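Concanavalin B (Canavalia ensiformis, PDB 6CAF) may act as a carbohydrate-binding seed protein built on the fold of a family 18 chitinase. Local coordinates at residues I32-G37 / K54-S59; I58-K63 / G109-T114; G150-I155 / S185-C190. All coordinates share one frame; numbering follows the deposited sequence. Where two conformers were deposited one is given.

Contact 1 of 3, residues I32-G37 / K54-S59; sequences IAVYWG and KIVFIS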
loop_
_atom_site.group_PDB
_atom_site.type_symbol
_atom_site.label_atom_id
_atom_site.label_comp_id
_atom_site.label_asym_id
_atom_site.label_seq_id
_atom_site.Cartn_x
_atom_site.Cartn_y
_atom_site.Cartn_z
ATOM N N ILE A 32 -3.259 1.111 -10.731
ATOM C CA ILE A 32 -1.961 1.455 -10.196
ATOM C C ILE A 32 -2.124 2.190 -8.866
ATOM O O ILE A 32 -2.863 3.178 -8.761
ATOM C CB ILE A 32 -1.165 2.329 -11.184
ATOM C CG1 ILE A 32 -1.088 1.645 -12.547
ATOM C CG2 ILE A 32 0.219 2.629 -10.615
ATOM C CD1 ILE A 32 -0.331 2.446 -13.600
ATOM N N ALA A 33 -1.389 1.719 -7.869
ATOM C CA ALA A 33 -1.303 2.386 -6.582
ATOM C C ALA A 33 0.095 3.009 -6.455
ATOM O O ALA A 33 1.050 2.540 -7.091
ATOM C CB ALA A 33 -1.492 1.358 -5.466
ATOM N N VAL A 34 0.205 4.025 -5.604
ATOM C CA VAL A 34 1.488 4.659 -5.391
ATOM C C VAL A 34 1.610 5.121 -3.952
ATOM O O VAL A 34 0.619 5.521 -3.330
ATOM C CB VAL A 34 1.677 5.837 -6.362
ATOM C CG1 VAL A 34 0.726 6.987 -6.063
ATOM C CG2 VAL A 34 3.117 6.322 -6.425
ATOM N N TYR A 35 2.833 5.063 -3.440
ATOM C CA TYR A 35 3.171 5.594 -2.130
ATOM C C TYR A 35 3.553 7.065 -2.225
ATOM O O TYR A 35 4.375 7.467 -3.051
ATOM C CB TYR A 35 4.311 4.815 -1.512
ATOM C CG TYR A 35 3.981 3.396 -1.116
ATOM C CD1 TYR A 35 4.014 2.364 -2.040
ATOM C CD2 TYR A 35 3.631 3.089 0.174
ATOM C CE1 TYR A 35 3.728 1.060 -1.691
ATOM C CE2 TYR A 35 3.361 1.788 0.534
ATOM C CZ TYR A 35 3.402 0.778 -0.367
ATOM O OH TYR A 35 3.125 -0.512 0.054
ATOM N N TRP A 36 2.961 7.844 -1.331
ATOM C CA TRP A 36 3.172 9.278 -1.242
ATOM C C TRP A 36 3.363 9.692 0.196
ATOM O O TRP A 36 2.617 9.254 1.055
ATOM C CB TRP A 36 1.967 10.017 -1.842
ATOM C CG TRP A 36 2.098 11.503 -1.759
ATOM C CD1 TRP A 36 2.654 12.320 -2.712
ATOM C CD2 TRP A 36 1.749 12.345 -0.646
ATOM N NE1 TRP A 36 2.676 13.618 -2.245
ATOM C CE2 TRP A 36 2.142 13.648 -0.977
ATOM C CE3 TRP A 36 1.109 12.135 0.574
ATOM C CZ2 TRP A 36 1.945 14.716 -0.118
ATOM C CZ3 TRP A 36 0.933 13.176 1.421
ATOM C CH2 TRP A 36 1.332 14.450 1.078
ATOM N N GLY A 37 4.342 10.541 0.462
ATOM C CA GLY A 37 4.500 11.047 1.806
ATOM C C GLY A 37 5.820 11.645 2.197
ATOM O O GLY A 37 6.035 11.869 3.366
ATOM N N LYS A 54 -5.105 4.810 -9.188
ATOM C CA LYS A 54 -6.364 4.502 -8.544
ATOM C C LYS A 54 -6.328 4.555 -7.023
ATOM O O LYS A 54 -7.360 4.754 -6.403
ATOM C CB LYS A 54 -6.867 3.130 -8.978
ATOM C CG LYS A 54 -8.275 2.760 -8.552
ATOM C CD LYS A 54 -9.298 2.754 -9.658
ATOM C CE LYS A 54 -10.633 2.271 -9.097
ATOM N NZ LYS A 54 -10.442 1.242 -8.031
ATOM N N ILE A 55 -5.144 4.368 -6.465
ATOM C CA ILE A 55 -4.930 4.310 -5.029
ATOM C C ILE A 55 -3.667 5.114 -4.707
ATOM O O ILE A 55 -2.645 4.929 -5.357
ATOM C CB ILE A 55 -4.750 2.854 -4.557
ATOM C CG1 ILE A 55 -6.023 2.040 -4.785
ATOM C CG2 ILE A 55 -4.279 2.824 -3.121
ATOM C CD1 ILE A 55 -5.831 0.549 -4.620
ATOM N N VAL A 56 -3.763 5.946 -3.674
ATOM C CA VAL A 56 -2.594 6.604 -3.112
ATOM C C VAL A 56 -2.511 6.213 -1.643
ATOM O O VAL A 56 -3.477 6.369 -0.883
ATOM C CB VAL A 56 -2.675 8.136 -3.263
ATOM C CG1 VAL A 56 -1.499 8.813 -2.603
ATOM C CG2 VAL A 56 -2.751 8.505 -4.720
ATOM N N PHE A 57 -1.345 5.722 -1.248
ATOM C CA PHE A 57 -1.052 5.405 0.146
ATOM C C PHE A 57 -0.341 6.594 0.789
ATOM O O PHE A 57 0.799 6.911 0.414
ATOM C CB PHE A 57 -0.096 4.215 0.271
ATOM C CG PHE A 57 -0.541 2.949 -0.390
ATOM C CD1 PHE A 57 -1.695 2.295 -0.006
ATOM C CD2 PHE A 57 0.249 2.370 -1.360
ATOM C CE1 PHE A 57 -2.033 1.095 -0.584
ATOM C CE2 PHE A 57 -0.084 1.160 -1.914
ATOM C CZ PHE A 57 -1.242 0.524 -1.550
ATOM N N ILE A 58 -0.984 7.267 1.747
ATOM C CA ILE A 58 -0.317 8.302 2.534
ATOM C C ILE A 58 0.586 7.600 3.540
ATOM O O ILE A 58 0.105 6.809 4.378
ATOM C CB ILE A 58 -1.317 9.228 3.242
ATOM C CG1 ILE A 58 -2.147 9.987 2.192
ATOM C CG2 ILE A 58 -0.597 10.164 4.165
ATOM C CD1 ILE A 58 -3.215 10.874 2.758
ATOM N N SER A 59 1.888 7.865 3.421
ATOM C CA SER A 59 2.910 7.000 3.990
ATOM C C SER A 59 3.896 7.788 4.840
ATOM O O SER A 59 4.575 8.658 4.296
ATOM C CB SER A 59 3.641 6.329 2.834
ATOM O OG SER A 59 2.717 5.606 2.007
#
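Ile-32 to Trp-36 and Ile-55 to Ser-59 run as parallel beta strands, their axes 4.7 Å apart at closest approach and 20° from parallel, with Ala-33, Val-34, Tyr-35 and Trp-36 facing Ile-55, Val-56, Phe-57 and Ile-58 in that order. The backbone ladder zigzags between the strands: Val-34 N donates to Ile-55 O and Val-34 O accepts from Phe-57 N; Trp-36 N donates to Phe-57 O and Trp-36 O accepts from Ser-59 N. At the start, Ile-32 O receives Lys-54 N at 2.8 Å and, more weakly, Ile-55 N.

On the face carrying Ala-33, Tyr-35, Ile-55 and Phe-57, the two rings meet obliquely, planes at 44°. Phe-57 CD2 sits over the centre of the Tyr-35 ring, 3.7 Å from Tyr-35 CZ. With CG anti to its carbonyl carbon (chi1 -57°), Phe-57 also brings CE2 to 3.8 Å from Ala-33 CB. Ser-59 OG lies at the edge of the tyrosine ring, 3.2 Å from Tyr-35 CD2, and donates a hydrogen bond to Phe-57 O. That oxygen thus accepts two donors, Trp-36 N and the hydroxyl, the latter from above the carbonyl plane. On the reverse face, Trp-36 CB packs 3.7 Å from Val-56 CG1, and the methyls Val-34 CG1 and Val-56 CG2 lie side by side at 4.0 Å.

Strands 31-36 and 55-64, with helix 44-49 between them, form the first beta-alpha-beta unit of the TIM barrel. Tyr-35 OH reaches inward to Glu-250 and His-152, while Phe-57 meets Phe-210 edge to face in the barrel interior. Outside, Val-34, Val-56 and Trp-36 lie against helix 44-49, the indole NE1 bonding Gly-42 O; strand 284-290 flanks strand 31-36, and strand 103-109 flanks strand 55-64.

Contact 2 of 3, residues I58-K63 / G109-T114; sequences ISFLDK and GGPKGT
Leu-61 O accepts the N-H of Gly-109 at 2.9 Å in a nearly straight bond (173° at the hydrogen), although the donor stands above the carbonyl plane. Further along, Thr-114 N reaches Asp-62 O at 3.1 Å in a weak bond, and Lys-63 CA-H approaches Thr-114 O, so the segment from Gly-109 to Thr-114 is held at both ends by backbone contacts, with Phe-60 packing against residues between.

Gly-109 O touches two side chains, 3.2 Å from Phe-60 CB and 3.3 Å from Asp-62 CB. The phenyl ring takes Gly-110 CA over the centre of one face, a CH-pi contact with the carbon 3.6 Å from the ring centroid and 9° off the normal. Ser-59 CB lies over the opposite face, across the cis peptide bond that precedes Phe-60; non-proline cis peptides recur in family 18 chitinases. Pro-111 CD closes on Phe-60 CE2 at 3.6 Å. A beta carbon on Gly-110 would clash with this ring, and one on Gly-113 with Asp-62 O. An alanine in place of Phe-60 would probably leave Gly-110 CA and Pro-111 CD without their aromatic partner and open a gap above Ser-59.

With CG between its own N and carbonyl carbon (chi1 66°), Asp-62 brings OD2 to 3.9 Å from Gly-113 CA, while Lys-63 NZ meets OD1 on its syn side in a 3.0 Å salt bridge.

Gly-109 to Thr-114 joins strand 103-109 to strand 114-115 at the C-terminal end of the barrel strands, where the active-site cleft of this fold lies. Leu-61 packs on Leu-108, Phe-60 on Tyr-35 of strand 31-36, and Gly-110 bonds through its backbone to Asp-154 of strand 150-154.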
loop_
_atom_site.group_PDB
_atom_site.type_symbol
_atom_site.label_atom_id
_atom_site.label_comp_id
_atom_site.label_asym_id
_atom_site.label_seq_id
_atom_site.Cartn_x
_atom_site.Cartn_y
_atom_site.Cartn_z
ATOM N N ILE A 58 -0.984 7.267 1.747
ATOM C CA ILE A 58 -0.317 8.302 2.534
ATOM C C ILE A 58 0.586 7.600 3.540
ATOM O O ILE A 58 0.105 6.809 4.378
ATOM C CB ILE A 58 -1.317 9.228 3.242
ATOM C CG1 ILE A 58 -2.147 9.987 2.192
ATOM C CG2 ILE A 58 -0.597 10.164 4.165
ATOM C CD1 ILE A 58 -3.215 10.874 2.758
ATOM N N SER A 59 1.888 7.865 3.421
ATOM C CA SER A 59 2.910 7.000 3.990
ATOM C C SER A 59 3.896 7.788 4.840
ATOM O O SER A 59 4.575 8.658 4.296
ATOM C CB SER A 59 3.641 6.329 2.834
ATOM O OG SER A 59 2.717 5.606 2.007
ATOM N N PHE A 60 4.021 7.552 6.141
ATOM C CA PHE A 60 3.465 6.465 6.920
ATOM C C PHE A 60 3.105 6.941 8.321
ATOM O O PHE A 60 3.765 7.825 8.859
ATOM C CB PHE A 60 4.505 5.357 7.138
ATOM C CG PHE A 60 4.936 4.653 5.873
ATOM C CD1 PHE A 60 4.207 3.596 5.372
ATOM C CD2 PHE A 60 6.050 5.068 5.185
ATOM C CE1 PHE A 60 4.589 2.947 4.230
ATOM C CE2 PHE A 60 6.452 4.413 4.042
ATOM C CZ PHE A 60 5.711 3.365 3.559
ATOM N N LEU A 61 2.113 6.283 8.923
ATOM C CA LEU A 61 1.926 6.327 10.383
ATOM C C LEU A 61 2.880 5.273 10.940
ATOM O O LEU A 61 2.641 4.077 10.805
ATOM C CB LEU A 61 0.488 6.033 10.753
ATOM C CG LEU A 61 0.155 6.329 12.207
ATOM C CD1 LEU A 61 -0.084 7.813 12.415
ATOM C CD2 LEU A 61 -1.035 5.520 12.658
ATOM N N ASP A 62 4.024 5.725 11.466
ATOM C CA ASP A 62 5.119 4.835 11.788
ATOM C C ASP A 62 5.600 4.869 13.220
ATOM O O ASP A 62 6.621 4.247 13.509
ATOM C CB ASP A 62 6.295 5.063 10.861
ATOM C CG ASP A 62 6.923 6.392 11.041
ATOM O OD1 ASP A 62 6.449 7.250 11.812
ATOM O OD2 ASP A 62 7.948 6.618 10.378
ATOM N N LYS A 63 4.846 5.500 14.115
ATOM C CA LYS A 63 5.211 5.570 15.525
ATOM C C LYS A 63 3.961 5.304 16.351
ATOM O O LYS A 63 3.138 6.189 16.569
ATOM C CB LYS A 63 5.852 6.905 15.880
ATOM C CG LYS A 63 7.330 6.963 15.543
ATOM C CD LYS A 63 7.884 8.373 15.682
ATOM C CE LYS A 63 8.187 8.959 14.314
ATOM N NZ LYS A 63 7.005 9.580 13.649
ATOM N N GLY A 109 3.238 1.734 9.180
ATOM C CA GLY A 109 4.508 1.025 9.212
ATOM C C GLY A 109 5.540 1.672 8.308
ATOM O O GLY A 109 5.900 2.828 8.497
ATOM N N GLY A 110 6.006 0.911 7.318
ATOM C CA GLY A 110 7.025 1.371 6.393
ATOM C C GLY A 110 8.429 1.010 6.827
ATOM O O GLY A 110 8.642 0.243 7.765
ATOM N N PRO A 111 9.414 1.563 6.134
ATOM C CA PRO A 111 10.807 1.154 6.338
ATOM C C PRO A 111 11.494 1.771 7.541
ATOM O O PRO A 111 12.611 1.379 7.862
ATOM C CB PRO A 111 11.497 1.620 5.060
ATOM C CG PRO A 111 10.647 2.721 4.559
ATOM C CD PRO A 111 9.242 2.379 4.921
ATOM N N LYS A 112 10.836 2.715 8.200
ATOM C CA LYS A 112 11.419 3.457 9.318
ATOM C C LYS A 112 10.459 3.492 10.509
ATOM O O LYS A 112 9.379 3.046 10.440
ATOM C CB LYS A 112 11.757 4.931 8.908
ATOM C CG LYS A 112 12.587 5.126 7.662
ATOM C CD LYS A 112 12.917 6.602 7.476
ATOM C CE LYS A 112 13.827 6.809 6.275
ATOM N NZ LYS A 112 13.077 6.677 4.995
ATOM N N GLY A 113 10.870 4.090 11.599
ATOM C CA GLY A 113 10.000 4.276 12.743
ATOM C C GLY A 113 10.081 3.124 13.726
ATOM O O GLY A 113 10.840 2.172 13.560
ATOM N N THR A 114 9.249 3.231 14.752
ATOM C CA THR A 114 9.150 2.258 15.814
ATOM C C THR A 114 7.669 1.995 15.956
ATOM O O THR A 114 6.918 2.829 16.514
ATOM C CB THR A 114 9.686 2.822 17.135
ATOM O OG1 THR A 114 11.050 3.214 16.969
ATOM C CG2 THR A 114 9.556 1.792 18.241
#

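Contact 3 of 3, residues G150-I155 / S185-C190; sequences GIHFDI and SAAPGC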
loop_
_atom_site.group_PDB
_atom_site.type_symbol
_atom_site.label_atom_id
_atom_site.label_comp_id
_atom_site.label_asym_id
_atom_site.label_seq_id
_atom_site.Cartn_x
_atom_site.Cartn_y
_atom_site.Cartn_z
ATOM N N GLY A 150 -9.165 3.511 3.103
ATOM C CA GLY A 150 -8.639 2.285 3.635
ATOM C C GLY A 150 -7.423 2.467 4.509
ATOM O O GLY A 150 -6.873 3.556 4.621
ATOM N N ILE A 151 -7.016 1.347 5.111
ATOM C CA ILE A 151 -5.822 1.256 5.933
ATOM C C ILE A 151 -4.949 0.184 5.298
ATOM O O ILE A 151 -5.412 -0.943 5.032
ATOM C CB ILE A 151 -6.135 0.858 7.396
ATOM C CG1 ILE A 151 -7.088 1.860 8.045
ATOM C CG2 ILE A 151 -4.854 0.687 8.190
ATOM C CD1 ILE A 151 -6.589 3.271 8.217
ATOM N N HIS A 152 -3.675 0.553 5.069
ATOM C CA HIS A 152 -2.701 -0.303 4.414
ATOM C C HIS A 152 -1.618 -0.721 5.407
ATOM O O HIS A 152 -0.972 0.107 6.038
ATOM C CB HIS A 152 -2.099 0.462 3.260
ATOM C CG HIS A 152 -1.061 -0.256 2.493
ATOM N ND1 HIS A 152 -1.298 -1.449 1.863
ATOM C CD2 HIS A 152 0.188 0.116 2.146
ATOM C CE1 HIS A 152 -0.228 -1.791 1.173
ATOM N NE2 HIS A 152 0.678 -0.847 1.321
ATOM N N PHE A 153 -1.458 -2.038 5.558
ATOM C CA PHE A 153 -0.530 -2.621 6.520
ATOM C C PHE A 153 0.825 -2.854 5.846
ATOM O O PHE A 153 1.095 -3.940 5.319
ATOM C CB PHE A 153 -1.072 -3.957 7.032
ATOM C CG PHE A 153 -2.166 -3.888 8.058
ATOM C CD1 PHE A 153 -3.323 -3.174 7.845
ATOM C CD2 PHE A 153 -2.045 -4.642 9.217
ATOM C CE1 PHE A 153 -4.324 -3.191 8.788
ATOM C CE2 PHE A 153 -3.062 -4.698 10.126
ATOM C CZ PHE A 153 -4.191 -3.955 9.928
ATOM N N ASP A 154 1.708 -1.861 5.890
ATOM C CA ASP A 154 3.036 -2.004 5.281
ATOM C C ASP A 154 4.020 -2.413 6.382
ATOM O O ASP A 154 4.927 -1.657 6.785
ATOM C CB ASP A 154 3.464 -0.730 4.549
ATOM C CG ASP A 154 4.574 -0.949 3.569
ATOM O OD1 ASP A 154 5.216 -2.014 3.577
ATOM O OD2 ASP A 154 4.855 0.001 2.798
ATOM N N ILE A 155 3.798 -3.606 6.900
ATOM C CA ILE A 155 4.467 -4.037 8.106
ATOM C C ILE A 155 5.751 -4.751 7.720
ATOM O O ILE A 155 5.791 -5.970 7.559
ATOM C CB ILE A 155 3.537 -4.899 8.972
ATOM C CG1 ILE A 155 2.180 -4.192 9.226
ATOM C CG2 ILE A 155 4.210 -5.311 10.269
ATOM C CD1 ILE A 155 2.291 -2.798 9.763
ATOM N N SER A 185 -5.715 -3.425 3.426
ATOM C CA SER A 185 -4.706 -3.994 2.524
ATOM C C SER A 185 -3.411 -4.226 3.250
ATOM O O SER A 185 -3.209 -3.719 4.353
ATOM C CB SER A 185 -4.509 -3.090 1.334
ATOM O OG SER A 185 -4.044 -1.836 1.691
ATOM N N ALA A 186 -2.538 -4.996 2.613
ATOM C CA ALA A 186 -1.244 -5.350 3.181
ATOM C C ALA A 186 -0.167 -5.312 2.126
ATOM O O ALA A 186 -0.453 -5.505 0.941
ATOM C CB ALA A 186 -1.286 -6.718 3.785
ATOM N N ALA A 187 1.070 -5.131 2.579
ATOM C CA ALA A 187 2.250 -5.196 1.689
ATOM C C ALA A 187 3.290 -6.147 2.279
ATOM O O ALA A 187 4.297 -5.712 2.844
ATOM C CB ALA A 187 2.852 -3.827 1.456
ATOM N N PRO A 188 3.060 -7.452 2.159
ATOM C CA PRO A 188 4.081 -8.417 2.588
ATOM C C PRO A 188 5.286 -8.430 1.659
ATOM O O PRO A 188 5.207 -7.986 0.514
ATOM C CB PRO A 188 3.331 -9.745 2.528
ATOM C CG PRO A 188 2.392 -9.547 1.380
ATOM C CD PRO A 188 1.921 -8.115 1.508
ATOM N N GLY A 189 6.362 -9.026 2.145
ATOM C CA GLY A 189 7.483 -9.352 1.273
ATOM C C GLY A 189 7.132 -10.472 0.310
ATOM O O GLY A 189 6.116 -11.107 0.440
ATOM N N CYS A 190 7.983 -10.709 -0.669
ATOM C CA CYS A 190 7.626 -11.652 -1.705
ATOM C C CYS A 190 7.845 -13.104 -1.403
ATOM O O CYS A 190 7.318 -13.934 -2.144
ATOM C CB CYS A 190 8.216 -11.294 -3.062
ATOM S SG CYS A 190 9.976 -11.076 -3.167
#
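His-152 holds CG anti to its backbone N (chi1 179°), and Ser-185 places OG between its own N and carbonyl carbon (chi1 62°), which brings imidazole and hydroxyl together on one face of two adjacent parallel strands. Ser-185 OG lies near the ring plane at the edge of His-152, 2.8 Å from ND1, in a hydrogen bond for which either atom could be the donor. The other ring nitrogen, NE2, bonds Tyr-35 OH, and Phe-57 stacks on the imidazole, so the ring is fixed by a polar partner at each nitrogen as well as by stacking. Ala-187 CB, 3.7 Å from His-152 NE2, approaches obliquely; the same methyl lies 3.7 Å from Asp-154 OD1, a carboxylate oxygen hydrogen-bonded by Gln-156 NE2.

The backbones pair in register, Ser-185 N to Ile-151 O at 3.0 Å, then Phe-153 N to Ser-185 O at 2.7 Å, the shorter of the two. Together with helix 164-178 they make a beta-alpha-beta unit of the TIM barrel. Strand 150-154 and the residues just after it hold most of the family 18 signature, DGxDxDxE in active chitinases; here His-152 stands at an aspartate position and Gln-156 where chitinases have the catalytic glutamate, consistent with a binding rather than a hydrolytic role.

At the C-terminal end of the pairing, Phe-153 O accepts Ala-187 N at 3.0 Å from above its carbonyl plane, and also, weakly, Ile-155 N across the inverse gamma turn centred on Asp-154. On the other face, Phe-153 CB is 4.3 Å from Ala-186 CB, and the phenyl ring points outward onto Leu-167, Leu-168 and Leu-171 of helix 164-178, meeting Phe-206 edge to face.

Overall arrangement
Contacts 1 and 3 are buried in the barrel wall, each within a beta-alpha-beta unit, whereas contact 2, sharing Ile-58 and Ser-59 with contact 1, lies partly exposed at the C-terminal end of the strands. Their chemistry follows that place: both buried contacts have a parallel backbone ladder, to which 32-37/54-59 adds aromatic and aliphatic packing and 150-155/185-190 the side-chain bond of His-152 with Ser-185, while 58-63/109-114 relies on glycine-rich loop backbone with a surface salt bridge. The three meet around Asp-154, at the C-terminal end of the barrel strands: Tyr-35 OH is probably hydrogen-bonded to Asp-154 OD2 at 3.3 Å, and Phe-60 CE1 approaches the same oxygen.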